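Local structure of putative capsular polysaccharide biosynthesis protein (Streptococcus pneumoniae serotype 4, 6EWJ) at residues V105-Q110 against D119-A124; W35-P40 against K263-D268; L285-D290 against L385-S390. The protein probably acts as a pyridoxal phosphate-dependent sugar aminotransferase in teichoic acid biosynthesis. All blocks are in the same frame, centred on the assembly; numbering follows the deposited sequence.

Interaction 1. Residues V105-Q110 against D119-A124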
loop_
_atom_site.group_PDB
_atom_site.type_symbol
_atom_site.label_atom_id
_atom_site.label_comp_id
_atom_site.label_asym_id
_atom_site.label_seq_id
_atom_site.Cartn_x
_atom_site.Cartn_y
_atom_site.Cartn_z
ATOM N N VAL A 105 -12.666 -17.477 -11.838
ATOM C CA VAL A 105 -13.611 -18.070 -12.747
ATOM C C VAL A 105 -14.410 -16.920 -13.377
ATOM O O VAL A 105 -15.121 -16.202 -12.687
ATOM C CB VAL A 105 -14.597 -19.007 -12.018
ATOM C CG1 VAL A 105 -15.614 -19.558 -12.988
ATOM C CG2 VAL A 105 -13.872 -20.145 -11.344
ATOM N N MET A 106 -14.277 -16.741 -14.684
ATOM C CA MET A 106 -14.903 -15.629 -15.380
ATOM C C MET A 106 -16.248 -16.069 -15.925
ATOM O O MET A 106 -16.410 -17.245 -16.308
ATOM C CB MET A 106 -13.995 -15.142 -16.518
ATOM C CG MET A 106 -12.657 -14.612 -16.030
ATOM S SD MET A 106 -11.721 -13.843 -17.370
ATOM C CE MET A 106 -10.145 -13.781 -16.522
ATOM N N VAL A 107 -17.184 -15.127 -15.941
ATOM C CA VAL A 107 -18.541 -15.382 -16.441
ATOM C C VAL A 107 -18.877 -14.317 -17.480
ATOM O O VAL A 107 -18.604 -13.143 -17.266
ATOM C CB VAL A 107 -19.571 -15.370 -15.307
ATOM C CG1 VAL A 107 -20.972 -15.591 -15.844
ATOM C CG2 VAL A 107 -19.248 -16.452 -14.289
ATOM N N ASP A 108 -19.487 -14.750 -18.593
ATOM C CA ASP A 108 -19.837 -13.843 -19.668
ATOM C C ASP A 108 -20.975 -12.935 -19.238
ATOM O O ASP A 108 -21.684 -13.225 -18.252
ATOM C CB ASP A 108 -20.227 -14.594 -20.971
ATOM C CG ASP A 108 -20.018 -13.757 -22.214
ATOM O OD1 ASP A 108 -19.454 -12.629 -22.123
ATOM O OD2 ASP A 108 -20.370 -14.231 -23.309
ATOM N N ILE A 109 -21.156 -11.854 -19.971
ATOM C CA ILE A 109 -22.105 -10.854 -19.609
ATOM C C ILE A 109 -23.347 -10.990 -20.486
ATOM O O ILE A 109 -23.440 -11.908 -21.302
ATOM C CB ILE A 109 -21.469 -9.446 -19.657
ATOM C CG1 ILE A 109 -21.060 -9.053 -21.076
ATOM C CG2 ILE A 109 -20.271 -9.397 -18.702
ATOM C CD1 ILE A 109 -20.868 -7.566 -21.271
ATOM N N GLN A 110 -24.327 -10.123 -20.260
ATOM C CA GLN A 110 -25.590 -10.167 -20.981
ATOM C C GLN A 110 -25.469 -9.405 -22.310
ATOM O O GLN A 110 -24.463 -8.750 -22.569
ATOM C CB GLN A 110 -26.720 -9.595 -20.113
ATOM C CG GLN A 110 -26.886 -10.301 -18.761
ATOM C CD GLN A 110 -27.950 -9.657 -17.864
ATOM O OE1 GLN A 110 -28.927 -9.084 -18.352
ATOM N NE2 GLN A 110 -27.799 -9.810 -16.543
ATOM N N ASP A 119 -27.626 -16.752 -15.379
ATOM C CA ASP A 119 -27.811 -18.164 -15.658
ATOM C C ASP A 119 -26.441 -18.786 -15.805
ATOM O O ASP A 119 -26.179 -19.835 -15.212
ATOM C CB ASP A 119 -28.608 -18.391 -16.947
ATOM C CG ASP A 119 -30.034 -17.852 -16.855
ATOM O OD1 ASP A 119 -30.675 -18.019 -15.786
ATOM O OD2 ASP A 119 -30.536 -17.313 -17.871
ATOM N N LEU A 120 -25.588 -18.138 -16.597
ATOM C CA LEU A 120 -24.215 -18.617 -16.755
ATOM C C LEU A 120 -23.447 -18.537 -15.424
ATOM O O LEU A 120 -22.615 -19.381 -15.152
ATOM C CB LEU A 120 -23.493 -17.846 -17.851
ATOM C CG LEU A 120 -23.951 -18.052 -19.310
ATOM C CD1 LEU A 120 -23.138 -17.150 -20.219
ATOM C CD2 LEU A 120 -23.829 -19.501 -19.771
ATOM N N LEU A 121 -23.764 -17.537 -14.595
ATOM C CA LEU A 121 -23.211 -17.463 -13.218
ATOM C C LEU A 121 -23.570 -18.681 -12.378
ATOM O O LEU A 121 -22.692 -19.321 -11.786
ATOM C CB LEU A 121 -23.715 -16.218 -12.516
ATOM C CG LEU A 121 -23.362 -16.027 -11.026
ATOM C CD1 LEU A 121 -21.882 -16.064 -10.868
ATOM C CD2 LEU A 121 -23.877 -14.746 -10.468
ATOM N N GLU A 122 -24.867 -19.038 -12.376
ATOM C CA GLU A 122 -25.318 -20.290 -11.742
ATOM C C GLU A 122 -24.510 -21.506 -12.216
ATOM O O GLU A 122 -24.046 -22.315 -11.400
ATOM C CB GLU A 122 -26.820 -20.565 -12.009
ATOM C CG GLU A 122 -27.745 -19.758 -11.140
ATOM C CD GLU A 122 -29.205 -20.009 -11.434
ATOM O OE1 GLU A 122 -29.540 -21.005 -12.097
ATOM O OE2 GLU A 122 -30.046 -19.217 -10.984
ATOM N N GLN A 123 -24.353 -21.627 -13.534
ATOM C CA GLN A 123 -23.597 -22.746 -14.124
ATOM C C GLN A 123 -22.126 -22.796 -13.700
ATOM O O GLN A 123 -21.587 -23.865 -13.538
ATOM C CB GLN A 123 -23.622 -22.680 -15.639
ATOM C CG GLN A 123 -24.971 -22.917 -16.267
ATOM C CD GLN A 123 -24.926 -22.745 -17.776
ATOM O OE1 GLN A 123 -23.872 -22.948 -18.413
ATOM N NE2 GLN A 123 -26.069 -22.389 -18.370
ATOM N N ALA A 124 -21.509 -21.630 -13.533
ATOM C CA ALA A 124 -20.100 -21.536 -13.146
ATOM C C ALA A 124 -19.827 -21.879 -11.677
ATOM O O ALA A 124 -18.665 -22.128 -11.310
ATOM C CB ALA A 124 -19.567 -20.146 -13.442
#
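No aromatic ring takes part in this contact, and its one flat group is the carboxylate of Asp-108, whose OD1 accepts from Ala-373 N and OD2 from Lys-372 N, at the start of helix 371-378. A weak bond from Ile-109 N also reaches Asp-108 OD1. Only the CB of Asp-108 touches helix 118-124, lying 3.9 Å from Leu-120 CD1.

The rest is a small apolar seam. Val-107 sets both methyls against one face of the helix: CG1, anti to its backbone N (chi1 178°), lies 3.6 Å from Leu-121 N, while CG2 meets Ala-124 CB at 3.8 Å. Two residues back along the strand, Val-105 CG1 reaches the same Ala-124 CB at 4.0 Å, so one methyl serves both valines. Strand and helix run nearly antiparallel, at 159°.

This is the first half of a beta-alpha-beta crossover, in which the chain leaves edge strand 103-107, passes through the helix and re-enters the sheet at 129-132. Leu-121 also packs on Ile-84 of the intervening strand. With no hydrogen bond between the segments, the helix is seated by dispersion and burial, while the charge of Asp-108 is probably stabilised by the amides of helix 371-378.

Interaction 2. Residues W35-P40 against K263-D268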
loop_
_atom_site.group_PDB
_atom_site.type_symbol
_atom_site.label_atom_id
_atom_site.label_comp_id
_atom_site.label_asym_id
_atom_site.label_seq_id
_atom_site.Cartn_x
_atom_site.Cartn_y
_atom_site.Cartn_z
ATOM N N TRP A 35 -0.253 14.436 13.456
ATOM C CA TRP A 35 -0.688 13.189 12.825
ATOM C C TRP A 35 -0.704 13.325 11.318
ATOM O O TRP A 35 -1.626 13.870 10.790
ATOM C CB TRP A 35 -2.094 12.838 13.334
ATOM C CG TRP A 35 -2.166 12.582 14.781
ATOM C CD1 TRP A 35 -2.459 13.503 15.769
ATOM C CD2 TRP A 35 -1.962 11.324 15.456
ATOM N NE1 TRP A 35 -2.430 12.899 16.996
ATOM C CE2 TRP A 35 -2.145 11.566 16.843
ATOM C CE3 TRP A 35 -1.676 10.020 15.019
ATOM C CZ2 TRP A 35 -2.022 10.548 17.812
ATOM C CZ3 TRP A 35 -1.539 9.005 15.981
ATOM C CH2 TRP A 35 -1.732 9.276 17.367
ATOM N N ILE A 36 0.337 12.827 10.634
ATOM C CA ILE A 36 0.388 12.898 9.168
ATOM C C ILE A 36 0.135 11.571 8.463
ATOM O O ILE A 36 -0.272 11.588 7.315
ATOM C CB ILE A 36 1.662 13.575 8.614
ATOM C CG1 ILE A 36 2.939 12.841 9.095
ATOM C CG2 ILE A 36 1.671 15.037 8.995
ATOM C CD1 ILE A 36 4.189 13.283 8.378
ATOM N N THR A 37 0.350 10.436 9.130
ATOM C CA THR A 37 -0.164 9.160 8.629
ATOM C C THR A 37 -1.537 8.888 9.282
ATOM O O THR A 37 -2.236 9.852 9.623
ATOM C CB THR A 37 0.870 8.001 8.743
ATOM O OG1 THR A 37 0.383 6.843 8.052
ATOM C CG2 THR A 37 1.224 7.652 10.185
ATOM N N THR A 38 -1.925 7.621 9.411
ATOM C CA THR A 38 -3.232 7.250 9.977
ATOM C C THR A 38 -3.469 7.891 11.359
ATOM O O THR A 38 -2.660 7.770 12.284
ATOM C CB THR A 38 -3.391 5.710 10.088
ATOM O OG1 THR A 38 -3.112 5.105 8.811
ATOM C CG2 THR A 38 -4.840 5.300 10.521
ATOM N N GLY A 39 -4.547 8.641 11.471
ATOM C CA GLY A 39 -4.831 9.369 12.716
ATOM C C GLY A 39 -6.317 9.658 12.879
ATOM O O GLY A 39 -7.152 8.895 12.352
ATOM N N PRO A 40 -6.657 10.703 13.661
ATOM C CA PRO A 40 -8.076 10.988 13.965
ATOM C C PRO A 40 -8.923 11.304 12.742
ATOM O O PRO A 40 -10.062 10.889 12.697
ATOM C CB PRO A 40 -8.039 12.193 14.921
ATOM C CG PRO A 40 -6.611 12.496 15.187
ATOM C CD PRO A 40 -5.731 11.667 14.285
ATOM N N LYS A 263 0.614 -3.566 4.319
ATOM C CA LYS A 263 0.940 -2.195 4.609
ATOM C C LYS A 263 0.114 -1.396 3.637
ATOM O O LYS A 263 0.577 -1.037 2.552
ATOM C CB LYS A 263 2.476 -1.998 4.460
ATOM C CG LYS A 263 2.977 -0.617 4.728
ATOM C CD LYS A 263 2.482 -0.052 6.067
ATOM C CE LYS A 263 3.027 1.352 6.323
ATOM N NZ LYS A 263 2.266 2.090 7.365
ATOM N N CYS A 264 -1.150 -1.128 4.018
ATOM C CA CYS A 264 -2.024 -0.385 3.154
ATOM C C CYS A 264 -3.000 0.522 3.843
ATOM O O CYS A 264 -4.069 0.803 3.308
ATOM C CB CYS A 264 -2.759 -1.353 2.217
ATOM S SG CYS A 264 -3.616 -2.686 3.060
ATOM N N ASN A 265 -2.575 1.080 4.959
ATOM C CA ASN A 265 -3.340 2.086 5.718
ATOM C C ASN A 265 -3.435 3.415 4.992
ATOM O O ASN A 265 -2.637 3.690 4.071
ATOM C CB ASN A 265 -2.691 2.318 7.099
ATOM C CG ASN A 265 -1.247 2.741 6.987
ATOM O OD1 ASN A 265 -0.412 2.034 6.364
ATOM N ND2 ASN A 265 -0.892 3.857 7.591
ATOM N N MET A 266 -4.499 4.160 5.313
ATOM C CA MET A 266 -4.758 5.529 4.823
ATOM C C MET A 266 -4.169 6.571 5.739
ATOM O O MET A 266 -4.308 6.469 6.987
ATOM C CB MET A 266 -6.274 5.789 4.668
ATOM C CG MET A 266 -6.528 7.149 4.059
ATOM S SD MET A 266 -8.234 7.667 3.903
ATOM C CE MET A 266 -8.569 6.739 2.386
ATOM N N THR A 267 -3.496 7.564 5.155
ATOM C CA THR A 267 -2.941 8.639 5.933
ATOM C C THR A 267 -4.028 9.710 6.180
ATOM O O THR A 267 -4.986 9.839 5.394
ATOM C CB THR A 267 -1.787 9.345 5.219
ATOM O OG1 THR A 267 -2.261 9.923 4.002
ATOM C CG2 THR A 267 -0.609 8.411 4.901
ATOM N N ASP A 268 -3.800 10.516 7.199
ATOM C CA ASP A 268 -4.676 11.661 7.470
ATOM C C ASP A 268 -4.597 12.744 6.387
ATOM O O ASP A 268 -5.483 13.571 6.259
ATOM C CB ASP A 268 -4.386 12.257 8.880
ATOM C CG ASP A 268 -5.246 11.631 9.977
ATOM O OD1 ASP A 268 -5.782 10.505 9.827
ATOM O OD2 ASP A 268 -5.405 12.284 11.010
HETATM O O HOH W 1 -4.230 14.912 11.115
#
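Thr-38 and Asn-265 approach each other obliquely, and their polar tips form the first of two hubs that join these irregular segments. Thr-38 OG1, anti to its carbonyl carbon (chi1 -53°), accepts from Asn-265 ND2 at 2.8 Å in a nearly straight bond (166°) in the amide plane, and donates to Met-266 O at 2.6 Å, from above that carbonyl's plane. The other end of the amide is fixed too, since Lys-263 NZ donates to Asn-265 OD1 at 2.9 Å. Thr-37, crossing Asn-265 at about a right angle, turns its OG1 to Glu-211 of the second subunit, a carboxylate also bound by Asn-265 ND2 and Lys-263 NZ, which places the contact at the subunit interface.

Asp-268 is the second hub. Its backbone N donates to Thr-37 O at 3.0 Å, while its carboxylate reaches Gly-39 and Pro-40, with OD2 3.3 Å from Pro-40 CD; the side chains of Asp-268 and Pro-40 cross at about a right angle. Gly-39 N makes a weak bond to Asp-268 OD1 at 2.8 Å, and a water links Asp-268 OD2 to Trp-35 O. Pro-40 CD lies over one face of the Trp-35 ring, toward its rim.

Asp-268 OD1 also takes Thr-42 N and OD2 takes Lys-41 N, so this carboxylate, more than 200 residues away along the chain, receives first-turn amides of helix 40-53, whose N-cap is Gly-39; Thr-267 caps helix 268-299. Several N-H groups and a helix start thus converge on it, which would favour its ionised form, whereas the buried Ile-36 O has no partner.

Interaction 3. Residues L285-D290 against L385-S390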
loop_
_atom_site.group_PDB
_atom_site.type_symbol
_atom_site.label_atom_id
_atom_site.label_comp_id
_atom_site.label_asym_id
_atom_site.label_seq_id
_atom_site.Cartn_x
_atom_site.Cartn_y
_atom_site.Cartn_z
ATOM N N LEU A 285 -22.382 14.999 -7.116
ATOM C CA LEU A 285 -23.337 14.063 -7.640
ATOM C C LEU A 285 -24.420 14.766 -8.468
ATOM O O LEU A 285 -24.823 14.249 -9.498
ATOM C CB LEU A 285 -23.948 13.238 -6.506
ATOM C CG LEU A 285 -23.061 12.192 -5.828
ATOM C CD1 LEU A 285 -23.904 11.395 -4.835
ATOM C CD2 LEU A 285 -22.434 11.246 -6.839
ATOM N N GLN A 286 -24.894 15.934 -7.990
ATOM C CA GLN A 286 -25.942 16.692 -8.692
ATOM C C GLN A 286 -25.431 17.186 -10.042
ATOM O O GLN A 286 -26.087 16.983 -11.062
ATOM C CB GLN A 286 -26.453 17.863 -7.825
ATOM C CG GLN A 286 -27.586 18.675 -8.474
ATOM C CD GLN A 286 -28.809 17.832 -8.809
ATOM O OE1 GLN A 286 -29.296 17.077 -7.971
ATOM N NE2 GLN A 286 -29.283 17.920 -10.051
ATOM N N ARG A 287 -24.236 17.778 -10.054
ATOM C CA ARG A 287 -23.611 18.200 -11.312
ATOM C C ARG A 287 -23.459 17.040 -12.309
ATOM O O ARG A 287 -23.789 17.196 -13.489
ATOM C CB ARG A 287 -22.249 18.855 -11.087
ATOM C CG ARG A 287 -21.571 19.388 -12.357
ATOM C CD ARG A 287 -22.402 20.399 -13.129
ATOM N NE ARG A 287 -21.757 20.728 -14.400
ATOM C CZ ARG A 287 -22.378 21.072 -15.536
ATOM N NH1 ARG A 287 -23.711 21.189 -15.602
ATOM N NH2 ARG A 287 -21.656 21.352 -16.621
ATOM N N ARG A 288 -23.065 15.865 -11.836
ATOM C CA ARG A 288 -22.929 14.697 -12.729
ATOM C C ARG A 288 -24.295 14.277 -13.331
ATOM O O ARG A 288 -24.397 13.886 -14.515
ATOM C CB ARG A 288 -22.291 13.517 -12.009
ATOM C CG ARG A 288 -20.859 13.797 -11.657
ATOM C CD ARG A 288 -20.189 12.668 -10.881
ATOM N NE ARG A 288 -18.732 12.854 -10.925
ATOM C CZ ARG A 288 -17.890 12.315 -11.819
ATOM N NH1 ARG A 288 -18.303 11.492 -12.783
ATOM N NH2 ARG A 288 -16.603 12.582 -11.728
ATOM N N LYS A 289 -25.333 14.356 -12.504
ATOM C CA LYS A 289 -26.700 14.102 -12.955
ATOM C C LYS A 289 -27.074 15.021 -14.121
ATOM O O LYS A 289 -27.551 14.560 -15.168
ATOM C CB LYS A 289 -27.674 14.253 -11.782
ATOM C CG LYS A 289 -29.110 13.967 -12.197
ATOM C CD LYS A 289 -30.109 14.357 -11.112
ATOM C CE LYS A 289 -31.220 13.286 -11.016
ATOM N NZ LYS A 289 -32.008 13.403 -9.743
ATOM N N ASP A 290 -26.858 16.316 -13.926
ATOM C CA ASP A 290 -27.147 17.329 -14.946
ATOM C C ASP A 290 -26.377 17.102 -16.246
ATOM O O ASP A 290 -26.931 17.333 -17.323
ATOM C CB ASP A 290 -26.824 18.723 -14.427
ATOM C CG ASP A 290 -27.692 19.147 -13.239
ATOM O OD1 ASP A 290 -28.675 18.469 -12.868
ATOM O OD2 ASP A 290 -27.328 20.177 -12.634
ATOM N N LEU A 385 -16.893 12.412 -18.232
ATOM C CA LEU A 385 -17.948 12.699 -17.229
ATOM C C LEU A 385 -17.263 13.035 -15.913
ATOM O O LEU A 385 -16.820 12.147 -15.180
ATOM C CB LEU A 385 -18.892 11.519 -17.047
ATOM C CG LEU A 385 -20.093 11.710 -16.096
ATOM C CD1 LEU A 385 -20.935 12.900 -16.466
ATOM C CD2 LEU A 385 -20.947 10.454 -16.042
ATOM N N HIS A 386 -17.160 14.337 -15.657
ATOM C CA HIS A 386 -16.545 14.848 -14.467
ATOM C C HIS A 386 -17.048 16.274 -14.279
ATOM O O HIS A 386 -17.645 16.876 -15.190
ATOM C CB HIS A 386 -15.020 14.840 -14.625
ATOM C CG HIS A 386 -14.525 15.548 -15.850
ATOM N ND1 HIS A 386 -14.340 16.913 -15.908
ATOM C CD2 HIS A 386 -14.161 15.076 -17.067
ATOM C CE1 HIS A 386 -13.870 17.249 -17.098
ATOM N NE2 HIS A 386 -13.768 16.148 -17.827
ATOM N N THR A 387 -16.725 16.829 -13.114
ATOM C CA THR A 387 -17.369 18.075 -12.668
ATOM C C THR A 387 -16.658 19.351 -13.109
ATOM O O THR A 387 -17.067 20.423 -12.728
ATOM C CB THR A 387 -17.508 18.043 -11.146
ATOM O OG1 THR A 387 -16.267 17.620 -10.562
ATOM C CG2 THR A 387 -18.598 17.052 -10.778
ATOM N N LYS A 388 -15.563 19.219 -13.860
ATOM C CA LYS A 388 -14.936 20.342 -14.530
ATOM C C LYS A 388 -15.467 20.587 -15.951
ATOM O O LYS A 388 -15.119 21.595 -16.561
ATOM C CB LYS A 388 -13.406 20.158 -14.563
ATOM C CG LYS A 388 -12.762 19.826 -13.205
ATOM C CD LYS A 388 -12.804 20.992 -12.238
ATOM C CE LYS A 388 -11.781 22.064 -12.557
ATOM N NZ LYS A 388 -11.771 23.062 -11.447
ATOM N N LEU A 389 -16.320 19.703 -16.462
ATOM C CA LEU A 389 -16.977 19.923 -17.761
ATOM C C LEU A 389 -17.962 21.101 -17.707
ATOM O O LEU A 389 -18.838 21.132 -16.851
ATOM C CB LEU A 389 -17.775 18.689 -18.198
ATOM C CG LEU A 389 -17.029 17.449 -18.655
ATOM C CD1 LEU A 389 -18.022 16.313 -18.867
ATOM C CD2 LEU A 389 -16.252 17.726 -19.931
ATOM N N SER A 390 -17.821 22.044 -18.624
ATOM C CA SER A 390 -18.846 23.063 -18.831
ATOM C C SER A 390 -19.996 22.495 -19.691
ATOM O O SER A 390 -19.809 21.561 -20.474
ATOM C CB SER A 390 -18.246 24.271 -19.544
ATOM O OG SER A 390 -17.868 23.923 -20.873
HETATM O O HOH W 2 -18.979 21.224 -14.418
#
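Arg-288 loses the most surface, followed by Arg-287 and Thr-387, and the three show how one helix face can hold a loop by its carbonyls. The Arg-288 chain, extended from CG to NE, carries its guanidinium to Leu-385 O; the bond from NH1 is weak, at 2.9 Å and 126°. His-386 CA lies over one guanidinium face. Arg-288 NH1 has a stronger partner in Arg-318 O, and this side chain lies about 7 Å from that of Lys-205, the predicted cofactor-bearing lysine.

Arg-287 bends at chi2 and runs roughly at right angles to Arg-288. Its NH2 meets Leu-389 O in the guanidinium plane, a straight bond of 2.8 Å (169°), and pairs with Asp-391. A water accepts a hydrogen bond from Arg-287 NE (2.8 Å) and donates to Thr-387 O and Leu-389 O, so the latter is gripped twice.

Thr-387 CG2 sits between the two arginines, 4.1 Å from both Arg-287 CB and Arg-288 CG; its OG1 binds Asp-18 OD2.

The type I turn from His-386 to Leu-389 joins strand 380-383 to helix 391-409, whose N-cap is Ser-390. Through it helix 268-299 is tied to the C-terminal helix, with Leu-385 packing on Ile-291.

The three contacts illustrate how bonding follows place in the fold. Interaction 1, partly buried at the sheet edge, is apolar and short in sequence range, whereas interactions 2 and 3 bring together distant parts of the chain through polar atoms. Those two share helix 268-299: interaction 2 lies at its N-terminus and interaction 3 midway along it, their centres about 30 Å apart. Interaction 2, mostly buried, is the one that meets the second subunit and uses a carboxylate to receive amides; interaction 3, partly buried, instead uses guanidinium groups to bind carbonyls. Interaction 1 is nested within the loop closed by interaction 2, yet sits across the chain's centre from it.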